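Seryl-tRNA synthetase, cytoplasmic (Candida albicans, PDB 3QO8) activates serine with ATP to form Ser-AMP and transfers the seryl group to the acceptor end of tRNA(Ser), working as a homodimer. Local coordinates at residues V368-E382 with K395-A407. Residues are numbered along the deposited sequence; the frame is centred on the assembly and turned at random. Where two conformers were deposited one is given.
With MG (magnesium ion), chain C; SSA (5'-O-(N-(L-seryl)-sulfamoyl)adenosine), chain B.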
ATOM      1  N   VAL A 368     -20.154  -6.814   2.849  1.00 16.18           N
ATOM      2  CA  VAL A 368     -19.536  -7.726   3.794  1.00 15.21           C
ATOM      3  C   VAL A 368     -19.641  -9.169   3.326  1.00 19.72           C
ATOM      4  O   VAL A 368     -20.716  -9.597   2.882  1.00 18.71           O
ATOM      5  CB  VAL A 368     -20.211  -7.616   5.192  1.00 20.70           C
ATOM      6  CG1 VAL A 368     -19.790  -8.776   6.096  1.00 20.41           C
ATOM      7  CG2 VAL A 368     -19.894  -6.273   5.846  1.00 20.87           C
ATOM      8  N   SER A 369     -18.532  -9.910   3.417  1.00 17.32           N
ATOM      9  CA  SER A 369     -18.577 -11.369   3.335  1.00 18.78           C
ATOM     10  C   SER A 369     -18.054 -11.944   4.639  1.00 22.28           C
ATOM     11  O   SER A 369     -17.035 -11.492   5.158  1.00 20.12           O
ATOM     12  CB  SER A 369     -17.729 -11.911   2.182  1.00 18.52           C
ATOM     13  OG  SER A 369     -18.372 -11.702   0.942  1.00 21.29           O
ATOM     14  N   CYS A 370     -18.749 -12.953   5.148  1.00 19.11           N
ATOM     15  CA  CYS A 370     -18.431 -13.596   6.410  1.00 16.95           C
ATOM     16  C   CYS A 370     -18.367 -15.103   6.157  1.00 23.17           C
ATOM     17  O   CYS A 370     -19.355 -15.702   5.733  1.00 19.79           O
ATOM     18  CB  CYS A 370     -19.527 -13.274   7.436  1.00 15.91           C
ATOM     19  SG  CYS A 370     -19.325 -14.081   9.085  1.00 22.28           S
ATOM     20  N   SER A 371     -17.209 -15.707   6.403  1.00 20.58           N
ATOM     21  CA  SER A 371     -16.963 -17.095   6.033  1.00 24.72           C
ATOM     22  C   SER A 371     -16.427 -17.911   7.193  1.00 20.97           C
ATOM     23  O   SER A 371     -15.571 -17.449   7.932  1.00 20.04           O
ATOM     24  CB  SER A 371     -15.930 -17.165   4.904  1.00 19.87           C
ATOM     25  OG  SER A 371     -16.374 -16.473   3.750  1.00 24.34           O
ATOM     26  N   ASN A 372     -16.930 -19.133   7.335  1.00 20.70           N
ATOM     27  CA  ASN A 372     -16.287 -20.142   8.166  1.00 22.05           C
ATOM     28  C   ASN A 372     -15.478 -21.032   7.237  1.00 21.98           C
ATOM     29  O   ASN A 372     -16.037 -21.702   6.359  1.00 23.49           O
ATOM     30  CB  ASN A 372     -17.317 -20.980   8.928  1.00 21.69           C
ATOM     31  CG  ASN A 372     -16.676 -21.917   9.945  1.00 25.88           C
ATOM     32  OD1 ASN A 372     -15.452 -22.084   9.976  1.00 26.19           O
ATOM     33  ND2 ASN A 372     -17.506 -22.537  10.780  1.00 24.14           N
ATOM     34  N   CYS A 373     -14.159 -21.000   7.405  1.00 19.84           N
ATOM     35  CA  CYS A 373     -13.243 -21.770   6.569  1.00 18.39           C
ATOM     36  C   CYS A 373     -12.783 -23.031   7.303  1.00 22.48           C
ATOM     37  O   CYS A 373     -11.846 -23.709   6.873  1.00 23.43           O
ATOM     38  CB  CYS A 373     -12.035 -20.896   6.158  1.00 18.48           C
ATOM     39  SG  CYS A 373     -12.529 -19.446   5.129  1.00 26.72           S
ATOM     40  N   THR A 374     -13.460 -23.343   8.407  1.00 17.79           N
ATOM     41  CA  THR A 374     -13.084 -24.463   9.272  1.00 18.67           C
ATOM     42  C   THR A 374     -11.556 -24.610   9.357  1.00 25.65           C
ATOM     43  O   THR A 374     -10.870 -23.631   9.677  1.00 25.57           O
ATOM     44  CB  THR A 374     -13.823 -25.795   8.903  1.00 25.15           C
ATOM     45  OG1 THR A 374     -13.471 -26.221   7.580  1.00 22.32           O
ATOM     46  CG2 THR A 374     -15.335 -25.603   8.983  1.00 28.38           C
ATOM     47  N   ASP A 375     -11.011 -25.793   9.080  1.00 24.50           N
ATOM     48  CA  ASP A 375      -9.556 -25.974   9.194  1.00 27.06           C
ATOM     49  C   ASP A 375      -8.839 -26.105   7.856  1.00 26.93           C
ATOM     50  O   ASP A 375      -7.760 -26.682   7.789  1.00 27.37           O
ATOM     51  CB  ASP A 375      -9.222 -27.192  10.062  1.00 30.09           C
ATOM     52  CG  ASP A 375      -9.873 -28.474   9.548  1.00 37.32           C
ATOM     53  OD1 ASP A 375     -10.251 -28.523   8.358  1.00 31.05           O
ATOM     54  OD2 ASP A 375      -9.997 -29.435  10.335  1.00 33.87           O
ATOM     55  N   TYR A 376      -9.438 -25.577   6.795  1.00 25.22           N
ATOM     56  CA  TYR A 376      -8.875 -25.686   5.452  1.00 21.69           C
ATOM     57  C   TYR A 376      -7.549 -24.925   5.368  1.00 25.70           C
ATOM     58  O   TYR A 376      -6.567 -25.422   4.817  1.00 24.10           O
ATOM     59  CB  TYR A 376      -9.873 -25.108   4.448  1.00 24.29           C
ATOM     60  CG  TYR A 376      -9.614 -25.397   2.982  1.00 24.80           C
ATOM     61  CD1 TYR A 376     -10.041 -26.589   2.406  1.00 21.17           C
ATOM     62  CD2 TYR A 376      -8.974 -24.466   2.169  1.00 24.59           C
ATOM     63  CE1 TYR A 376      -9.832 -26.851   1.065  1.00 25.86           C
ATOM     64  CE2 TYR A 376      -8.757 -24.718   0.825  1.00 23.51           C
ATOM     65  CZ  TYR A 376      -9.190 -25.914   0.280  1.00 24.48           C
ATOM     66  OH  TYR A 376      -9.001 -26.175  -1.056  1.00 26.45           O
ATOM     67  N   GLN A 377      -7.522 -23.714   5.917  1.00 19.18           N
ATOM     68  CA  GLN A 377      -6.313 -22.895   5.869  1.00 22.97           C
ATOM     69  C   GLN A 377      -5.337 -23.279   6.978  1.00 23.27           C
ATOM     70  O   GLN A 377      -4.128 -23.348   6.759  1.00 22.59           O
ATOM     71  CB  GLN A 377      -6.665 -21.410   5.961  1.00 24.46           C
ATOM     72  CG  GLN A 377      -7.537 -20.927   4.807  1.00 30.29           C
ATOM     73  CD  GLN A 377      -8.366 -19.717   5.190  1.00 37.34           C
ATOM     74  OE1 GLN A 377      -8.997 -19.693   6.250  1.00 31.62           O
ATOM     75  NE2 GLN A 377      -8.348 -18.695   4.343  1.00 47.44           N
ATOM     76  N   SER A 378      -5.871 -23.541   8.163  1.00 25.09           N
ATOM     77  CA  SER A 378      -5.035 -23.865   9.304  1.00 24.98           C
ATOM     78  C   SER A 378      -4.277 -25.178   9.119  1.00 23.63           C
ATOM     79  O   SER A 378      -3.174 -25.320   9.623  1.00 21.67           O
ATOM     80  CB  SER A 378      -5.868 -23.893  10.580  1.00 19.91           C
ATOM     81  OG  SER A 378      -6.974 -24.746  10.423  1.00 25.42           O
ATOM     82  N   ARG A 379      -4.862 -26.138   8.398  1.00 22.19           N
ATOM     83  CA  ARG A 379      -4.126 -27.356   8.057  1.00 24.17           C
ATOM     84  C   ARG A 379      -2.912 -26.983   7.213  1.00 25.66           C
ATOM     85  O   ARG A 379      -1.809 -27.461   7.443  1.00 23.81           O
ATOM     86  CB  ARG A 379      -5.019 -28.370   7.312  1.00 22.32           C
ATOM     87  CG  ARG A 379      -4.288 -29.652   6.894  1.00 27.11           C
ATOM     88  CD  ARG A 379      -5.261 -30.741   6.363  1.00 26.28           C
ATOM     89  NE  ARG A 379      -6.127 -31.251   7.424  1.00 26.51           N
ATOM     90  CZ  ARG A 379      -7.366 -30.827   7.649  1.00 29.55           C
ATOM     91  NH1 ARG A 379      -7.915 -29.897   6.872  1.00 31.73           N
ATOM     92  NH2 ARG A 379      -8.064 -31.339   8.649  1.00 34.96           N
ATOM     93  N   ASN A 380      -3.113 -26.106   6.239  1.00 25.86           N
ATOM     94  CA  ASN A 380      -2.015 -25.716   5.359  1.00 27.24           C
ATOM     95  C   ASN A 380      -0.943 -24.908   6.101  1.00 27.02           C
ATOM     96  O   ASN A 380       0.252 -25.067   5.857  1.00 25.68           O
ATOM     97  CB  ASN A 380      -2.547 -24.943   4.152  1.00 41.86           C
ATOM     98  CG  ASN A 380      -1.627 -25.031   2.955  1.00 59.38           C
ATOM     99  OD1 ASN A 380      -0.762 -25.902   2.886  1.00 72.52           O
ATOM    100  ND2 ASN A 380      -1.812 -24.132   1.998  1.00 61.66           N
ATOM    101  N   LEU A 381      -1.385 -24.071   7.031  1.00 19.32           N
ATOM    102  CA  LEU A 381      -0.489 -23.195   7.791  1.00 21.26           C
ATOM    103  C   LEU A 381       0.011 -23.852   9.080  1.00 20.58           C
ATOM    104  O   LEU A 381       0.801 -23.262   9.823  1.00 21.42           O
ATOM    105  CB  LEU A 381      -1.221 -21.891   8.100  1.00 17.33           C
ATOM    106  CG  LEU A 381      -1.496 -21.037   6.858  1.00 20.48           C
ATOM    107  CD1 LEU A 381      -2.660 -20.062   7.093  1.00 18.80           C
ATOM    108  CD2 LEU A 381      -0.226 -20.291   6.437  1.00 22.13           C
ATOM    109  N   GLU A 382      -0.455 -25.073   9.331  1.00 23.35           N
ATOM    110  CA  GLU A 382      -0.089 -25.831  10.528  0.52 27.47           C
ATOM    111  C   GLU A 382      -0.361 -25.053  11.810  1.00 28.04           C
ATOM    112  O   GLU A 382       0.555 -24.781  12.597  1.00 28.58           O
ATOM    113  CB  GLU A 382       1.378 -26.278  10.470  0.52 27.52           C
ATOM    114  CG  GLU A 382       1.707 -27.176   9.285  0.52 32.35           C
ATOM    115  CD  GLU A 382       1.128 -28.575   9.411  0.52 37.88           C
ATOM    116  OE1 GLU A 382       0.618 -28.921  10.498  0.52 43.23           O
ATOM    117  OE2 GLU A 382       1.190 -29.337   8.423  0.52 42.43           O
ATOM    118  N   LYS A 395      -3.749 -34.960  13.086  1.00 59.68           N
ATOM    119  CA  LYS A 395      -3.526 -33.685  13.757  1.00 45.98           C
ATOM    120  C   LYS A 395      -4.827 -32.898  13.815  1.00 42.73           C
ATOM    121  O   LYS A 395      -5.609 -32.907  12.866  1.00 44.35           O
ATOM    122  CB  LYS A 395      -2.457 -32.865  13.029  1.00 48.23           C
ATOM    123  CG  LYS A 395      -1.078 -33.514  12.946  1.00 45.80           C
ATOM    124  CD  LYS A 395      -0.038 -32.489  12.506  1.00 48.70           C
ATOM    125  CE  LYS A 395       1.364 -33.080  12.429  1.00 58.47           C
ATOM    126  NZ  LYS A 395       2.417 -32.027  12.248  1.00 59.76           N
ATOM    127  N   LYS A 396      -5.074 -32.234  14.936  1.00 37.71           N
ATOM    128  CA  LYS A 396      -6.250 -31.381  15.048  1.00 35.72           C
ATOM    129  C   LYS A 396      -5.836 -29.912  14.926  1.00 31.97           C
ATOM    130  O   LYS A 396      -4.907 -29.454  15.598  1.00 30.48           O
ATOM    131  CB  LYS A 396      -6.992 -31.625  16.362  1.00 38.55           C
ATOM    132  CG  LYS A 396      -8.244 -30.775  16.514  1.00 43.99           C
ATOM    133  CD  LYS A 396      -9.061 -31.162  17.745  1.00 56.36           C
ATOM    134  CE  LYS A 396      -8.534 -30.487  18.997  1.00 63.69           C
ATOM    135  NZ  LYS A 396      -9.406 -30.730  20.177  1.00 69.82           N
ATOM    136  N   TYR A 397      -6.526 -29.187  14.050  1.00 25.74           N
ATOM    137  CA  TYR A 397      -6.216 -27.788  13.790  1.00 26.36           C
ATOM    138  C   TYR A 397      -7.342 -26.878  14.279  1.00 29.56           C
ATOM    139  O   TYR A 397      -8.488 -27.322  14.457  1.00 27.40           O
ATOM    140  CB  TYR A 397      -5.994 -27.578  12.290  1.00 26.27           C
ATOM    141  CG  TYR A 397      -4.869 -28.412  11.734  1.00 24.71           C
ATOM    142  CD1 TYR A 397      -3.546 -28.045  11.953  1.00 26.46           C
ATOM    143  CD2 TYR A 397      -5.118 -29.576  11.007  1.00 26.03           C
ATOM    144  CE1 TYR A 397      -2.504 -28.796  11.458  1.00 34.06           C
ATOM    145  CE2 TYR A 397      -4.065 -30.348  10.508  1.00 25.30           C
ATOM    146  CZ  TYR A 397      -2.764 -29.944  10.741  1.00 28.90           C
ATOM    147  OH  TYR A 397      -1.692 -30.661  10.261  1.00 37.67           O
ATOM    148  N   VAL A 398      -7.011 -25.609  14.512  1.00 25.16           N
ATOM    149  CA  VAL A 398      -8.018 -24.613  14.851  1.00 25.28           C
ATOM    150  C   VAL A 398      -8.924 -24.410  13.645  1.00 21.55           C
ATOM    151  O   VAL A 398      -8.598 -24.815  12.529  1.00 24.65           O
ATOM    152  CB  VAL A 398      -7.371 -23.247  15.180  1.00 24.77           C
ATOM    153  CG1 VAL A 398      -6.479 -23.350  16.409  1.00 20.96           C
ATOM    154  CG2 VAL A 398      -6.574 -22.741  13.986  1.00 22.67           C
ATOM    155  N   HIS A 399     -10.065 -23.777  13.859  1.00 22.33           N
ATOM    156  CA  HIS A 399     -10.848 -23.314  12.729  1.00 22.07           C
ATOM    157  C   HIS A 399     -10.579 -21.833  12.559  1.00 21.17           C
ATOM    158  O   HIS A 399     -10.394 -21.125  13.551  1.00 20.23           O
ATOM    159  CB  HIS A 399     -12.343 -23.558  12.955  1.00 25.27           C
ATOM    160  CG  HIS A 399     -12.764 -24.972  12.707  1.00 30.10           C
ATOM    161  ND1 HIS A 399     -14.085 -25.360  12.680  1.00 26.84           N
ATOM    162  CD2 HIS A 399     -12.039 -26.092  12.470  1.00 31.03           C
ATOM    163  CE1 HIS A 399     -14.157 -26.656  12.440  1.00 30.32           C
ATOM    164  NE2 HIS A 399     -12.931 -27.125  12.307  1.00 27.16           N
ATOM    165  N   CYS A 400     -10.535 -21.387  11.305  1.00 21.17           N
ATOM    166  CA  CYS A 400     -10.392 -19.975  10.973  1.00 19.69           C
ATOM    167  C   CYS A 400     -11.659 -19.445  10.328  1.00 22.48           C
ATOM    168  O   CYS A 400     -12.250 -20.085   9.460  1.00 22.09           O
ATOM    169  CB  CYS A 400      -9.222 -19.747  10.025  1.00 16.96           C
ATOM    170  SG  CYS A 400      -7.688 -20.468  10.693  1.00 32.16           S
ATOM    171  N   LEU A 401     -12.049 -18.258  10.763  1.00 16.94           N
ATOM    172  CA  LEU A 401     -13.180 -17.559  10.188  1.00 15.78           C
ATOM    173  C   LEU A 401     -12.727 -16.158   9.867  1.00 18.46           C
ATOM    174  O   LEU A 401     -11.838 -15.617  10.534  1.00 21.83           O
ATOM    175  CB  LEU A 401     -14.320 -17.489  11.197  1.00 17.63           C
ATOM    176  CG  LEU A 401     -14.859 -18.815  11.742  1.00 21.13           C
ATOM    177  CD1 LEU A 401     -14.269 -19.098  13.115  1.00 16.82           C
ATOM    178  CD2 LEU A 401     -16.390 -18.744  11.825  1.00 19.11           C
ATOM    179  N   ASN A 402     -13.328 -15.564   8.846  1.00 16.78           N
ATOM    180  CA  ASN A 402     -13.041 -14.181   8.535  1.00 16.44           C
ATOM    181  C   ASN A 402     -14.321 -13.500   8.107  1.00 18.59           C
ATOM    182  O   ASN A 402     -15.200 -14.133   7.504  1.00 19.43           O
ATOM    183  CB  ASN A 402     -11.961 -14.069   7.451  1.00 15.59           C
ATOM    184  CG  ASN A 402     -12.452 -14.520   6.080  1.00 22.45           C
ATOM    185  OD1 ASN A 402     -13.017 -13.727   5.311  1.00 18.23           O
ATOM    186  ND2 ASN A 402     -12.229 -15.795   5.760  1.00 18.90           N
ATOM    187  N   SER A 403     -14.447 -12.224   8.452  1.00 17.85           N
ATOM    188  CA  SER A 403     -15.601 -11.448   8.023  1.00 15.29           C
ATOM    189  C   SER A 403     -15.232  -9.985   7.866  1.00 20.60           C
ATOM    190  O   SER A 403     -14.573  -9.404   8.726  1.00 18.42           O
ATOM    191  CB  SER A 403     -16.766 -11.603   9.006  1.00 19.81           C
ATOM    192  OG  SER A 403     -17.831 -10.712   8.684  1.00 17.80           O
ATOM    193  N   THR A 404     -15.653  -9.382   6.763  1.00 18.30           N
ATOM    194  CA  THR A 404     -15.525  -7.947   6.644  1.00 17.99           C
ATOM    195  C   THR A 404     -16.203  -7.302   7.850  1.00 21.77           C
ATOM    196  O   THR A 404     -17.275  -7.734   8.254  1.00 19.22           O
ATOM    197  CB  THR A 404     -16.245  -7.436   5.397  1.00 16.15           C
ATOM    198  OG1 THR A 404     -15.910  -8.263   4.274  1.00 15.86           O
ATOM    199  CG2 THR A 404     -15.872  -5.981   5.125  1.00 12.18           C
ATOM    200  N   LEU A 405     -15.585  -6.284   8.439  1.00 11.35           N
ATOM    201  CA  LEU A 405     -16.362  -5.369   9.263  1.00 15.03           C
ATOM    202  C   LEU A 405     -16.759  -4.196   8.374  1.00 17.26           C
ATOM    203  O   LEU A 405     -17.933  -3.990   8.108  1.00 20.40           O
ATOM    204  CB  LEU A 405     -15.604  -4.874  10.505  1.00 14.85           C
ATOM    205  CG  LEU A 405     -16.508  -3.932  11.317  1.00 18.62           C
ATOM    206  CD1 LEU A 405     -17.567  -4.717  12.107  1.00 17.12           C
ATOM    207  CD2 LEU A 405     -15.734  -3.014  12.231  1.00 20.58           C
ATOM    208  N   SER A 406     -15.775  -3.440   7.891  1.00 16.93           N
ATOM    209  CA  SER A 406     -16.056  -2.374   6.926  1.00 15.06           C
ATOM    210  C   SER A 406     -14.953  -2.209   5.898  1.00 20.04           C
ATOM    211  O   SER A 406     -13.810  -1.927   6.255  1.00 16.85           O
ATOM    212  CB  SER A 406     -16.297  -1.033   7.625  1.00 17.26           C
ATOM    213  OG  SER A 406     -16.518   0.008   6.672  1.00 16.63           O
ATOM    214  N   ALA A 407     -15.296  -2.419   4.629  1.00 19.23           N
ATOM    215  CA  ALA A 407     -14.464  -1.959   3.529  1.00 18.75           C
ATOM    216  C   ALA A 407     -14.807  -0.485   3.395  1.00 16.91           C
ATOM    217  O   ALA A 407     -15.923  -0.133   3.018  1.00 16.54           O
ATOM    218  CB  ALA A 407     -14.801  -2.710   2.261  1.00 15.35           C
TER
HETATM  219 MG    MG C 487     -17.470 -11.247  -1.237  1.00 29.07          MG
HETATM  220  N10 SSA B 486     -11.352 -11.320   3.881  1.00 14.59           N
HETATM  221  CA  SSA B 486     -12.690 -11.412   3.301  1.00 22.33           C
HETATM  222  CB  SSA B 486     -13.714 -10.778   4.243  1.00 20.82           C
HETATM  223  OG  SSA B 486     -13.546  -9.347   4.279  1.00 20.31           O
HETATM  224  C9  SSA B 486     -12.729 -10.731   1.963  1.00 23.30           C
HETATM  225  O9  SSA B 486     -11.769 -10.101   1.536  1.00 18.85           O
HETATM  226  N8  SSA B 486     -13.865 -10.848   1.282  1.00 16.25           N
HETATM  227  S1  SSA B 486     -14.209  -9.955  -0.003  1.00 20.78           S
HETATM  228  O1S SSA B 486     -13.414 -10.286  -1.150  1.00 18.88           O
HETATM  229  O2S SSA B 486     -15.592 -10.118  -0.305  1.00 19.97           O
HETATM  230  O5' SSA B 486     -14.003  -8.466   0.337  1.00 18.15           O
HETATM  231  C5' SSA B 486     -14.608  -7.887   1.481  1.00 15.62           C
HETATM  232  C4' SSA B 486     -15.277  -6.566   1.086  1.00 18.17           C
HETATM  233  O4' SSA B 486     -14.360  -5.614   0.535  1.00 18.07           O
HETATM  234  C3' SSA B 486     -16.340  -6.714   0.020  1.00 17.98           C
HETATM  235  O3' SSA B 486     -17.549  -7.223   0.601  1.00 17.45           O
HETATM  236  C2' SSA B 486     -16.456  -5.276  -0.471  1.00 19.10           C
HETATM  237  O2' SSA B 486     -17.249  -4.495   0.444  1.00 18.77           O
HETATM  238  C1' SSA B 486     -15.017  -4.763  -0.395  1.00 15.27           C
HETATM  239  N9  SSA B 486     -14.362  -4.875  -1.714  1.00 18.06           N
HETATM  240  C8  SSA B 486     -14.014  -6.005  -2.351  1.00 17.51           C
HETATM  241  N7  SSA B 486     -13.455  -5.677  -3.537  1.00 17.60           N
HETATM  242  C5  SSA B 486     -13.455  -4.333  -3.623  1.00 20.02           C
HETATM  243  C6  SSA B 486     -13.008  -3.444  -4.581  1.00 18.94           C
HETATM  244  N6  SSA B 486     -12.443  -3.925  -5.710  1.00 15.67           N
HETATM  245  N1  SSA B 486     -13.147  -2.115  -4.369  1.00 15.97           N
HETATM  246  C2  SSA B 486     -13.711  -1.659  -3.245  1.00 19.65           C
HETATM  247  N3  SSA B 486     -14.143  -2.498  -2.294  1.00 16.94           N
HETATM  248  C4  SSA B 486     -14.034  -3.834  -2.474  1.00 16.74           C
HETATM  249  O   HOH W   1     -15.389 -13.928   3.994  1.00 22.34           O
HETATM  250  O   HOH W   2      -8.972 -29.988  12.692  1.00 36.29           O
HETATM  251  O   HOH W   3     -10.522 -17.340   7.490  1.00 30.42           O
HETATM  252  O   HOH W   4      -6.211 -33.204   9.967  1.00 36.26           O
HETATM  253  O   HOH W   5     -16.910 -11.150  -3.690  1.00 59.59           O
HETATM  254  O   HOH W   6     -19.405 -12.310  -2.139  1.00 21.44           O
HETATM  255  O   HOH W   7     -16.088 -13.445  -1.124  1.00 42.38           O
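Ser371 and Asn402 form an antiparallel hydrogen-bonded pair: Ser371 N bonds to Asn402 O (2.8 Å), and Asn402 N returns a bond to Ser371 O. Thr404 N bonds to Ser369 O, while Thr404 OG1 accepts from Ser369 N. Thr404 OG1 also donates to OG of the bound seryl-sulfamoyl adenosine (SSA), 2.6 Å away. Ser369 OG binds the magnesium ion, as do Glu366 and the sulfamoyl O2S, and is hydrogen-bonded to Asp353. Water 1 joins Ser371 OG to Asn402 OD1. This end of the strand pair lines the active site.

Beyond the paired strands, in the weakly bonded helix 376-381, Ser378 OG donates to Val398 O (2.7 Å). OG sits between the backbone N and the carbonyl carbon (chi1 53°), which brings it to Val398 O. Tyr397 OH donates to Glu382 OE1 (2.9 Å) on the syn side, but 32° out of the carboxylate plane. Arg379 CA sits over the centre of the Tyr397 ring, 3.7 Å from the centroid, a CH-pi contact. Thr374 CB makes another over the His399 ring, whose ND1 is bonded to Ser312. Leu401 CD2 packs on Asn372 CG (3.7 Å).

Strand 399-404 lies between strands 363-372 and 297-307, antiparallel to both, in the mixed sheet of the class II core. Helix 312-329 covers the face bearing Asn372 and Leu401.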